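Local coordinates for universal stress protein A-like protein (Arabidopsis thaliana, PDB 2GM3) that binds AMP in the nucleotide pocket of a universal stress protein domain, though its wider cellular role is not established, at residues Glu32-Leu35 and Glu36-Arg40; Cys117-Val120 and Lys121-Pro125; Ser70-Asp73 and Phe74-Met77; Leu89-Phe92 and Val93-His97. All coordinates share one frame; numbering follows the deposited sequence.

Contact 1: residues Glu32-Leu35 and Glu36-Arg40; sequences EWTL and EKIVR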
loop_
_atom_site.group_PDB
_atom_site.type_symbol
_atom_site.label_atom_id
_atom_site.label_comp_id
_atom_site.label_asym_id
_atom_site.label_seq_id
_atom_site.Cartn_x
_atom_site.Cartn_y
_atom_site.Cartn_z
ATOM N N GLU A 32 7.583 -10.836 -0.290
ATOM C CA GLU A 32 7.226 -11.893 -1.237
ATOM C C GLU A 32 5.919 -11.615 -1.980
ATOM O O GLU A 32 5.799 -11.898 -3.155
ATOM C CB GLU A 32 7.147 -13.260 -0.558
ATOM C CG GLU A 32 8.498 -13.609 0.063
ATOM C CD GLU A 32 8.641 -15.049 0.496
ATOM O OE1 GLU A 32 7.631 -15.698 0.864
ATOM O OE2 GLU A 32 9.807 -15.511 0.474
ATOM N N TRP A 33 4.950 -11.055 -1.280
ATOM C CA TRP A 33 3.695 -10.717 -1.867
ATOM C C TRP A 33 3.896 -9.663 -2.948
ATOM O O TRP A 33 3.317 -9.784 -4.033
ATOM C CB TRP A 33 2.759 -10.180 -0.798
ATOM C CG TRP A 33 1.385 -9.930 -1.266
ATOM C CD1 TRP A 33 0.330 -10.801 -1.205
ATOM C CD2 TRP A 33 0.884 -8.735 -1.857
ATOM N NE1 TRP A 33 -0.778 -10.224 -1.714
ATOM C CE2 TRP A 33 -0.480 -8.951 -2.124
ATOM C CE3 TRP A 33 1.455 -7.504 -2.200
ATOM C CZ2 TRP A 33 -1.289 -7.988 -2.729
ATOM C CZ3 TRP A 33 0.645 -6.537 -2.791
ATOM C CH2 TRP A 33 -0.718 -6.787 -3.034
ATOM N N THR A 34 4.682 -8.632 -2.638
ATOM C CA THR A 34 4.978 -7.598 -3.601
ATOM C C THR A 34 5.615 -8.154 -4.856
ATOM O O THR A 34 5.227 -7.743 -5.927
ATOM C CB THR A 34 5.864 -6.464 -3.013
ATOM O OG1 THR A 34 5.234 -5.935 -1.844
ATOM C CG2 THR A 34 6.016 -5.334 -4.015
ATOM N N LEU A 35 6.562 -9.092 -4.726
ATOM C CA LEU A 35 7.188 -9.713 -5.894
ATOM C C LEU A 35 6.192 -10.504 -6.681
ATOM O O LEU A 35 6.156 -10.408 -7.899
ATOM C CB LEU A 35 8.327 -10.628 -5.509
ATOM C CG LEU A 35 9.478 -9.870 -4.878
ATOM C CD1 LEU A 35 10.554 -10.930 -4.680
ATOM C CD2 LEU A 35 9.937 -8.763 -5.812
ATOM N N GLU A 36 5.367 -11.268 -5.984
ATOM C CA GLU A 36 4.411 -12.134 -6.624
ATOM C C GLU A 36 3.297 -11.346 -7.312
ATOM O O GLU A 36 3.002 -11.589 -8.470
ATOM C CB GLU A 36 3.802 -13.097 -5.617
ATOM C CG GLU A 36 2.912 -14.143 -6.293
ATOM C CD GLU A 36 2.127 -14.995 -5.312
ATOM O OE1 GLU A 36 2.505 -15.058 -4.108
ATOM O OE2 GLU A 36 1.136 -15.617 -5.761
ATOM N N LYS A 37 2.677 -10.402 -6.605
ATOM C CA LYS A 37 1.476 -9.745 -7.126
ATOM C C LYS A 37 1.717 -8.429 -7.837
ATOM O O LYS A 37 0.921 -8.058 -8.703
ATOM C CB LYS A 37 0.420 -9.501 -6.047
ATOM C CG LYS A 37 0.146 -10.651 -5.148
ATOM C CD LYS A 37 -0.659 -11.714 -5.780
ATOM C CE LYS A 37 -1.111 -12.699 -4.729
ATOM N NZ LYS A 37 -1.496 -14.019 -5.343
ATOM N N ILE A 38 2.788 -7.720 -7.479
ATOM C CA ILE A 38 3.072 -6.417 -8.110
ATOM C C ILE A 38 4.177 -6.466 -9.171
ATOM O O ILE A 38 3.961 -6.050 -10.299
ATOM C CB ILE A 38 3.350 -5.284 -7.056
ATOM C CG1 ILE A 38 2.234 -5.224 -5.996
ATOM C CG2 ILE A 38 3.628 -3.897 -7.723
ATOM C CD1 ILE A 38 1.169 -4.222 -6.260
ATOM N N VAL A 39 5.349 -6.975 -8.813
ATOM C CA VAL A 39 6.456 -7.071 -9.756
ATOM C C VAL A 39 6.113 -8.116 -10.814
ATOM O O VAL A 39 6.260 -7.855 -12.010
ATOM C CB VAL A 39 7.776 -7.447 -9.042
ATOM C CG1 VAL A 39 8.896 -7.663 -10.065
ATOM C CG2 VAL A 39 8.162 -6.392 -7.996
ATOM N N ARG A 40 5.632 -9.283 -10.368
ATOM C CA ARG A 40 5.286 -10.389 -11.272
ATOM C C ARG A 40 6.507 -10.732 -12.128
ATOM O O ARG A 40 7.621 -10.684 -11.637
ATOM C CB ARG A 40 4.030 -10.039 -12.110
ATOM C CG ARG A 40 2.771 -9.714 -11.226
ATOM C CD ARG A 40 1.537 -9.210 -11.989
ATOM N NE ARG A 40 1.099 -10.120 -13.054
ATOM C CZ ARG A 40 0.059 -10.963 -12.976
ATOM N NH1 ARG A 40 -0.687 -11.058 -11.872
ATOM N NH2 ARG A 40 -0.235 -11.721 -14.019
#

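Contact 2: residues Cys117-Val120 and Lys121-Pro125; sequences CQEV and KRVRP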
loop_
_atom_site.group_PDB
_atom_site.type_symbol
_atom_site.label_atom_id
_atom_site.label_comp_id
_atom_site.label_asym_id
_atom_site.label_seq_id
_atom_site.Cartn_x
_atom_site.Cartn_y
_atom_site.Cartn_z
ATOM N N CYS A 117 9.908 7.127 7.547
ATOM C CA CYS A 117 9.320 8.340 7.014
ATOM C C CYS A 117 10.347 9.357 6.549
ATOM O O CYS A 117 10.138 10.029 5.541
ATOM C CB CYS A 117 8.339 8.976 8.018
ATOM S SG CYS A 117 6.830 7.997 8.168
ATOM N N GLN A 118 11.446 9.496 7.279
ATOM C CA GLN A 118 12.505 10.415 6.847
ATOM C C GLN A 118 13.103 9.901 5.539
ATOM O O GLN A 118 13.390 10.666 4.623
ATOM C CB GLN A 118 13.610 10.534 7.885
ATOM C CG GLN A 118 13.236 11.283 9.157
ATOM C CD GLN A 118 14.394 11.235 10.164
ATOM O OE1 GLN A 118 14.766 10.163 10.649
ATOM N NE2 GLN A 118 14.991 12.391 10.448
ATOM N N GLU A 119 13.228 8.588 5.436
ATOM C CA GLU A 119 13.831 7.981 4.263
ATOM C C GLU A 119 12.928 8.103 3.044
ATOM O O GLU A 119 13.407 8.400 1.929
ATOM C CB GLU A 119 14.258 6.550 4.555
ATOM C CG GLU A 119 15.473 6.488 5.495
ATOM C CD GLU A 119 16.774 6.832 4.777
ATOM O OE1 GLU A 119 17.292 7.972 4.950
ATOM O OE2 GLU A 119 17.263 5.981 4.000
ATOM N N VAL A 120 11.621 7.965 3.264
ATOM C CA VAL A 120 10.652 8.226 2.198
ATOM C C VAL A 120 10.828 9.600 1.604
ATOM O O VAL A 120 10.888 9.733 0.384
ATOM C CB VAL A 120 9.194 7.992 2.661
ATOM C CG1 VAL A 120 8.211 8.595 1.655
ATOM C CG2 VAL A 120 8.952 6.483 2.890
ATOM N N LYS A 121 10.929 10.623 2.442
ATOM C CA LYS A 121 11.110 11.952 1.884
ATOM C C LYS A 121 12.497 12.275 1.319
ATOM O O LYS A 121 12.633 13.205 0.534
ATOM C CB LYS A 121 10.528 13.085 2.755
ATOM C CG LYS A 121 10.761 13.026 4.259
ATOM C CD LYS A 121 9.472 13.518 4.981
ATOM C CE LYS A 121 9.784 14.354 6.212
ATOM N NZ LYS A 121 10.389 15.666 5.804
ATOM N N ARG A 122 13.500 11.457 1.648
ATOM C CA ARG A 122 14.873 11.646 1.156
ATOM C C ARG A 122 15.017 10.929 -0.184
ATOM O O ARG A 122 15.505 11.492 -1.150
ATOM C CB ARG A 122 15.870 11.062 2.178
ATOM C CG ARG A 122 17.357 11.442 2.044
ATOM C CD ARG A 122 18.277 10.381 2.695
ATOM N NE ARG A 122 18.781 9.535 1.634
ATOM C CZ ARG A 122 18.972 8.230 1.673
ATOM N NH1 ARG A 122 18.742 7.508 2.746
ATOM N NH2 ARG A 122 19.409 7.638 0.591
ATOM N N VAL A 123 14.561 9.682 -0.228
ATOM C CA VAL A 123 14.790 8.791 -1.353
ATOM C C VAL A 123 13.708 8.980 -2.387
ATOM O O VAL A 123 13.934 8.797 -3.579
ATOM C CB VAL A 123 14.805 7.334 -0.855
ATOM C CG1 VAL A 123 14.742 6.336 -2.004
ATOM C CG2 VAL A 123 16.038 7.092 -0.003
ATOM N N ARG A 124 12.529 9.365 -1.916
ATOM C CA ARG A 124 11.361 9.563 -2.758
ATOM C C ARG A 124 11.009 8.368 -3.612
ATOM O O ARG A 124 11.006 8.457 -4.817
ATOM C CB ARG A 124 11.465 10.884 -3.553
ATOM C CG ARG A 124 10.727 11.999 -2.813
ATOM C CD ARG A 124 11.204 13.373 -3.118
ATOM N NE ARG A 124 12.594 13.337 -3.579
ATOM C CZ ARG A 124 13.215 14.350 -4.176
ATOM N NH1 ARG A 124 12.609 15.513 -4.389
ATOM N NH2 ARG A 124 14.453 14.184 -4.570
ATOM N N PRO A 125 10.680 7.242 -2.964
ATOM C CA PRO A 125 10.233 6.044 -3.691
ATOM C C PRO A 125 8.797 6.269 -4.167
ATOM O O PRO A 125 8.106 7.159 -3.669
ATOM C CB PRO A 125 10.297 4.948 -2.632
ATOM C CG PRO A 125 10.055 5.688 -1.346
ATOM C CD PRO A 125 10.648 7.049 -1.502
#

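Contact 3: residues Ser70-Asp73 and Phe74-Met77; sequences SPED and FRDM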
loop_
_atom_site.group_PDB
_atom_site.type_symbol
_atom_site.label_atom_id
_atom_site.label_comp_id
_atom_site.label_asym_id
_atom_site.label_seq_id
_atom_site.Cartn_x
_atom_site.Cartn_y
_atom_site.Cartn_z
ATOM N N SER A 70 36.928 -12.047 25.633
ATOM C CA SER A 70 36.608 -13.478 25.635
ATOM C C SER A 70 36.110 -13.906 24.259
ATOM O O SER A 70 35.624 -13.074 23.506
ATOM C CB SER A 70 35.524 -13.783 26.674
ATOM O OG SER A 70 34.289 -13.162 26.332
ATOM N N PRO A 71 36.211 -15.211 23.934
ATOM C CA PRO A 71 35.660 -15.706 22.671
ATOM C C PRO A 71 34.186 -15.335 22.521
ATOM O O PRO A 71 33.717 -15.040 21.418
ATOM C CB PRO A 71 35.804 -17.231 22.797
ATOM C CG PRO A 71 36.897 -17.437 23.755
ATOM C CD PRO A 71 36.817 -16.298 24.729
ATOM N N GLU A 72 33.485 -15.323 23.649
ATOM C CA GLU A 72 32.062 -15.038 23.696
ATOM C C GLU A 72 31.718 -13.637 23.193
ATOM O O GLU A 72 30.687 -13.459 22.543
ATOM C CB GLU A 72 31.541 -15.326 25.105
ATOM C CG GLU A 72 32.261 -16.546 25.743
ATOM C CD GLU A 72 31.430 -17.266 26.799
ATOM O OE1 GLU A 72 30.788 -16.556 27.621
ATOM O OE2 GLU A 72 31.422 -18.532 26.808
ATOM N N ASP A 73 32.605 -12.672 23.460
ATOM C CA ASP A 73 32.463 -11.299 22.969
ATOM C C ASP A 73 32.428 -11.188 21.449
ATOM O O ASP A 73 31.806 -10.286 20.919
ATOM C CB ASP A 73 33.594 -10.421 23.495
ATOM C CG ASP A 73 33.405 -10.025 24.925
ATOM O OD1 ASP A 73 32.254 -10.032 25.399
ATOM O OD2 ASP A 73 34.414 -9.695 25.572
ATOM N N PHE A 74 33.107 -12.097 20.762
ATOM C CA PHE A 74 33.116 -12.110 19.305
ATOM C C PHE A 74 31.857 -12.724 18.719
ATOM O O PHE A 74 31.445 -12.361 17.624
ATOM C CB PHE A 74 34.352 -12.829 18.766
ATOM C CG PHE A 74 35.611 -12.066 18.965
ATOM C CD1 PHE A 74 36.416 -12.309 20.070
ATOM C CD2 PHE A 74 35.986 -11.089 18.059
ATOM C CE1 PHE A 74 37.574 -11.588 20.253
ATOM C CE2 PHE A 74 37.131 -10.372 18.239
ATOM C CZ PHE A 74 37.932 -10.617 19.333
ATOM N N ARG A 75 31.254 -13.653 19.452
ATOM C CA ARG A 75 29.994 -14.214 19.047
ATOM C C ARG A 75 28.881 -13.192 19.202
ATOM O O ARG A 75 28.022 -13.083 18.328
ATOM C CB ARG A 75 29.752 -15.528 19.759
ATOM C CG ARG A 75 30.544 -16.625 19.060
ATOM C CD ARG A 75 31.476 -17.362 19.996
ATOM N NE ARG A 75 30.781 -18.470 20.635
ATOM C CZ ARG A 75 31.288 -19.236 21.593
ATOM N NH1 ARG A 75 32.519 -19.028 22.045
ATOM N NH2 ARG A 75 30.553 -20.218 22.098
ATOM N N ASP A 76 28.947 -12.400 20.269
ATOM C CA ASP A 76 28.001 -11.308 20.493
ATOM C C ASP A 76 28.029 -10.257 19.404
ATOM O O ASP A 76 26.970 -9.812 18.953
ATOM C CB ASP A 76 28.246 -10.647 21.845
ATOM C CG ASP A 76 27.926 -11.560 22.992
ATOM O OD1 ASP A 76 26.840 -12.153 22.991
ATOM O OD2 ASP A 76 28.761 -11.697 23.897
HETATM N N MSE A 77 29.236 -9.869 18.993
HETATM C CA MSE A 77 29.456 -8.874 17.939
HETATM C C MSE A 77 28.768 -9.335 16.665
HETATM O O MSE A 77 28.067 -8.572 15.989
HETATM C CB MSE A 77 30.964 -8.702 17.693
HETATM C CG MSE A 77 31.349 -8.150 16.324
HETATM SE SE MSE A 77 33.230 -8.419 15.906
HETATM C CE MSE A 77 33.239 -10.356 15.581
#

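Contact 4: residues Leu89-Phe92 and Val93-His97; sequences LEFF and VNKCH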
loop_
_atom_site.group_PDB
_atom_site.type_symbol
_atom_site.label_atom_id
_atom_site.label_comp_id
_atom_site.label_asym_id
_atom_site.label_seq_id
_atom_site.Cartn_x
_atom_site.Cartn_y
_atom_site.Cartn_z
ATOM N N LEU A 89 19.494 -7.581 5.148
ATOM C CA LEU A 89 19.619 -7.002 3.817
ATOM C C LEU A 89 20.065 -8.012 2.780
ATOM O O LEU A 89 19.534 -8.057 1.685
ATOM C CB LEU A 89 20.664 -5.902 3.856
ATOM C CG LEU A 89 20.088 -4.498 3.945
ATOM C CD1 LEU A 89 18.812 -4.385 4.740
ATOM C CD2 LEU A 89 21.204 -3.602 4.446
ATOM N N GLU A 90 21.066 -8.811 3.135
ATOM C CA GLU A 90 21.588 -9.824 2.255
ATOM C C GLU A 90 20.540 -10.888 1.878
ATOM O O GLU A 90 20.518 -11.368 0.731
ATOM C CB GLU A 90 22.822 -10.471 2.884
ATOM C CG GLU A 90 23.539 -11.407 1.961
ATOM C CD GLU A 90 24.804 -11.989 2.550
ATOM O OE1 GLU A 90 25.059 -11.858 3.766
ATOM O OE2 GLU A 90 25.564 -12.600 1.779
ATOM N N PHE A 91 19.681 -11.253 2.830
ATOM C CA PHE A 91 18.579 -12.167 2.524
ATOM C C PHE A 91 17.682 -11.630 1.405
ATOM O O PHE A 91 17.420 -12.341 0.456
ATOM C CB PHE A 91 17.748 -12.562 3.760
ATOM C CG PHE A 91 16.486 -13.319 3.413
ATOM C CD1 PHE A 91 16.508 -14.709 3.265
ATOM C CD2 PHE A 91 15.264 -12.632 3.217
ATOM C CE1 PHE A 91 15.329 -15.419 2.921
ATOM C CE2 PHE A 91 14.086 -13.330 2.869
ATOM C CZ PHE A 91 14.120 -14.718 2.732
ATOM N N PHE A 92 17.295 -10.364 1.484
ATOM C CA PHE A 92 16.386 -9.785 0.493
ATOM C C PHE A 92 17.047 -9.444 -0.823
ATOM O O PHE A 92 16.418 -9.534 -1.870
ATOM C CB PHE A 92 15.660 -8.560 1.060
ATOM C CG PHE A 92 14.678 -8.900 2.134
ATOM C CD1 PHE A 92 15.036 -8.794 3.476
ATOM C CD2 PHE A 92 13.392 -9.335 1.810
ATOM C CE1 PHE A 92 14.119 -9.101 4.487
ATOM C CE2 PHE A 92 12.462 -9.651 2.812
ATOM C CZ PHE A 92 12.822 -9.545 4.154
ATOM N N VAL A 93 18.324 -9.083 -0.763
ATOM C CA VAL A 93 19.083 -8.756 -1.947
ATOM C C VAL A 93 19.278 -10.042 -2.769
ATOM O O VAL A 93 19.191 -10.029 -3.999
ATOM C CB VAL A 93 20.367 -8.005 -1.543
ATOM C CG1 VAL A 93 21.491 -8.042 -2.657
ATOM C CG2 VAL A 93 19.990 -6.575 -1.120
ATOM N N ASN A 94 19.473 -11.157 -2.082
ATOM C CA ASN A 94 19.572 -12.437 -2.766
ATOM C C ASN A 94 18.267 -12.798 -3.443
ATOM O O ASN A 94 18.275 -13.299 -4.565
ATOM C CB ASN A 94 20.032 -13.525 -1.816
ATOM C CG ASN A 94 21.537 -13.554 -1.669
ATOM O OD1 ASN A 94 22.252 -13.773 -2.634
ATOM N ND2 ASN A 94 22.024 -13.355 -0.461
ATOM N N LYS A 95 17.156 -12.501 -2.752
ATOM C CA LYS A 95 15.806 -12.774 -3.238
ATOM C C LYS A 95 15.526 -11.985 -4.517
ATOM O O LYS A 95 14.975 -12.524 -5.471
ATOM C CB LYS A 95 14.770 -12.428 -2.165
ATOM C CG LYS A 95 14.687 -13.372 -0.943
ATOM C CD LYS A 95 14.425 -14.829 -1.321
ATOM C CE LYS A 95 15.643 -15.693 -1.051
ATOM N NZ LYS A 95 15.313 -17.163 -1.109
ATOM N N CYS A 96 15.947 -10.722 -4.524
ATOM C CA CYS A 96 15.882 -9.859 -5.696
ATOM C C CYS A 96 16.755 -10.309 -6.859
ATOM O O CYS A 96 16.322 -10.307 -8.026
ATOM C CB CYS A 96 16.274 -8.452 -5.289
ATOM S SG CYS A 96 15.008 -7.723 -4.265
ATOM N N HIS A 97 17.987 -10.689 -6.538
ATOM C CA HIS A 97 18.942 -11.096 -7.550
ATOM C C HIS A 97 18.491 -12.395 -8.211
ATOM O O HIS A 97 18.658 -12.580 -9.414
ATOM C CB HIS A 97 20.336 -11.233 -6.932
ATOM C CG HIS A 97 21.417 -11.542 -7.930
ATOM N ND1 HIS A 97 21.998 -10.574 -8.721
ATOM C CD2 HIS A 97 22.023 -12.709 -8.257
ATOM C CE1 HIS A 97 22.918 -11.131 -9.491
ATOM N NE2 HIS A 97 22.949 -12.424 -9.231
#

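Contact 1: residues Glu32-Leu35 and Glu36-Arg40
The last turns of helix 25-39, the helix of the crossover from strand 6-11 to strand 46-54, hold W33 against K37. The lysine's aliphatic part covers a face of the indole: K37 CG sits 3.6 Å from the centroid of the W33 five-membered ring, a CH-pi contact, the side chains crossing at about a right angle. W33 CG stands anti to its own backbone N (chi1 -174°), which swings the indole along the helix toward K37, while the bend in the lysine at chi2 (-75°) leads its chain across the ring toward E36. There K37 NZ forms a salt bridge with E36 OE2 at 3.1 Å, met from above the carboxylate plane. Lysine suits this place because its methylenes pack on an aromatic while its amine reaches the E36 carboxylate.

In the parallel alpha/beta fold W33 also turns toward the sheet: its CZ3 touches I38 CG1 at 3.8 Å, and both residues pack on M159 of strand 158-162. L35 and V39 run side by side, with L35 CD2 3.7 Å from V39 CG2, and V39 packs on F46.

Toward its end the helix widens into a pi-type turn. T34 O takes two donors, I38 N at 2.9 Å and V39 N at 3.0 Å, the latter in the carbonyl plane. The wide spacing continues as R40 N binds L35 O at 2.8 Å, and R40, with positive phi, leaves the helix. Its guanidinium reaches the second subunit, with a salt bridge to D45 and a hydrogen bond to T6.

Contact 2: residues Cys117-Val120 and Lys121-Pro125
E119 and R122 pair on one flank of helix 112-123, their side chains lying alongside. Their salt bridge centres on R122 NH1, whose weak hydrogen bond to E119 OE1 measures 2.7 Å; that oxygen lies at the edge of the guanidinium, in its plane, although the carboxylate and guanidinium are turned 48° apart. A bend at chi2 (-76°) brings the E119 carboxylate along the helix toward R122. E119 OE2 also accepts from W106 NE1 on strand 102-109, giving this buried carboxylate partners on helix and sheet. V123 CG2 lies over one face of the guanidinium, toward its rim.

The tight side is apolar and faces the sheet. V120 lies on M9 of strand 6-11, V123 on L49 of strand 46-54, and P125 meets both strands, its CD 3.3 Å from V120 O, though V120 CG1 to P125 CD is a looser 4.3 Å. Branched and cyclic side chains fill it without polar groups to satisfy. By contrast the outer side is loose: Q118, K121 and R124 are exposed, and K121 passes C117 O with its CG at 3.3 Å and touches E155.

V123 N binds E119 O and R124 N, last in this four-residue spacing, V120 O, both at 2.8 Å. R124 then takes positive phi and P125, lacking an N-H, leads toward strand 127-132: the helix-to-strand passage of a parallel alpha/beta fold.

Contact 3: residues Ser70-Asp73 and Phe74-Met77
P71 O meets the N-H groups of both F74 and R75, setting the first turn of the short helix 71-77. The bond from F74 N is 3.1 Å long and comes from well above the carbonyl plane, as in a tight opening turn; that from R75 N is weak at 3.4 Å. Regular spacing follows, D76 N binding E72 O at 3.1 Å and M77 N binding D73 O at 3.2 Å. S70 is the N-cap: its OG accepts a weak bond from D73 N at 3.4 Å. Serine suits this place with a short hydroxyl that can stand in for a missing carbonyl, and proline follows well because the first turn asks no N-H of it.

Among the side chains, F74 turns CD1 back to within 3.6 Å of S70 O. R75, bent at chi2 (124°) and chi3 (88°), doubles back along the helix so that P71 CB lies at the edge of its guanidinium, in plane, 3.8 Å from NH1. D73 OD1 and D76 OD2 are 4.2 Å apart, like charges that probably repel mildly; the other oxygen, D73 OD2, accepts from A69 N just before the helix.

Within the chain the helix projects far from the sheet. The F74 ring stacks with Y68 of the preceding loop, and M77 O binds S80 OG just ahead of helix 81-99.

Contact 4: residues Leu89-Phe92 and Val93-His97
E90 O is gripped twice by N94: the backbone N-H makes a bond of 3.0 Å, and the side-chain ND2 adds a weak one of 2.8 Å. The amide reaches back because N94 CG stands anti to its own carbonyl carbon (chi1 -84°), beside the backbone N, and the E90 and N94 side chains then run alongside each other with their flat ends 27° apart. Both are at the surface of helix 81-99, where polar ends suit. Neighbouring bonds keep the same four-residue spacing, among them V93 N to L89 O at 2.9 Å and C96 N to F92 O at 2.9 Å.

One turn apart, F91 and K95 form a CH-pi contact. K95 CG lies over one face of the F91 ring, 4.1 Å from its centroid and displaced toward the rim, and bends at chi2 and chi3 carry the chain on past it, with CE 4.0 Å from F91 CE1. A lysine can cover an aromatic in this way while keeping its amine at the surface. The two phenylalanines also meet: F91 CD2 sits above the centre of the F92 ring.

F92 points into the core, its ring edge-to-face with F31 of helix 25-39 and touching V12, one of the AMP-binding residues. L89 and V93 lie on strands 46-54 and 102-109, while C96, a small side chain, touches both F31 and C103 of strand 102-109.

How the contacts relate
Contacts 1 and 4 are the closest pair, on helices 25-39 and 81-99, with centres 14 Å and nearest atoms about 5 Å apart; F31 of the first helix meets K95, C96 and F92 of the second. Contact 2, on helix 112-123, lies farther off, its centre 22 Å from contact 1 and 21 Å from contact 4. All three stand near the nucleotide pocket as a second layer: side chains of L89, E119 and T34 are about 8, 9 and 10 Å from the bound AMP, and that of F92 is about 4 Å from those of the AMP-binding V12 and C27. Contact 3 is an outlier, 27 Å from contact 4 and 39 Å from contact 1 between centres.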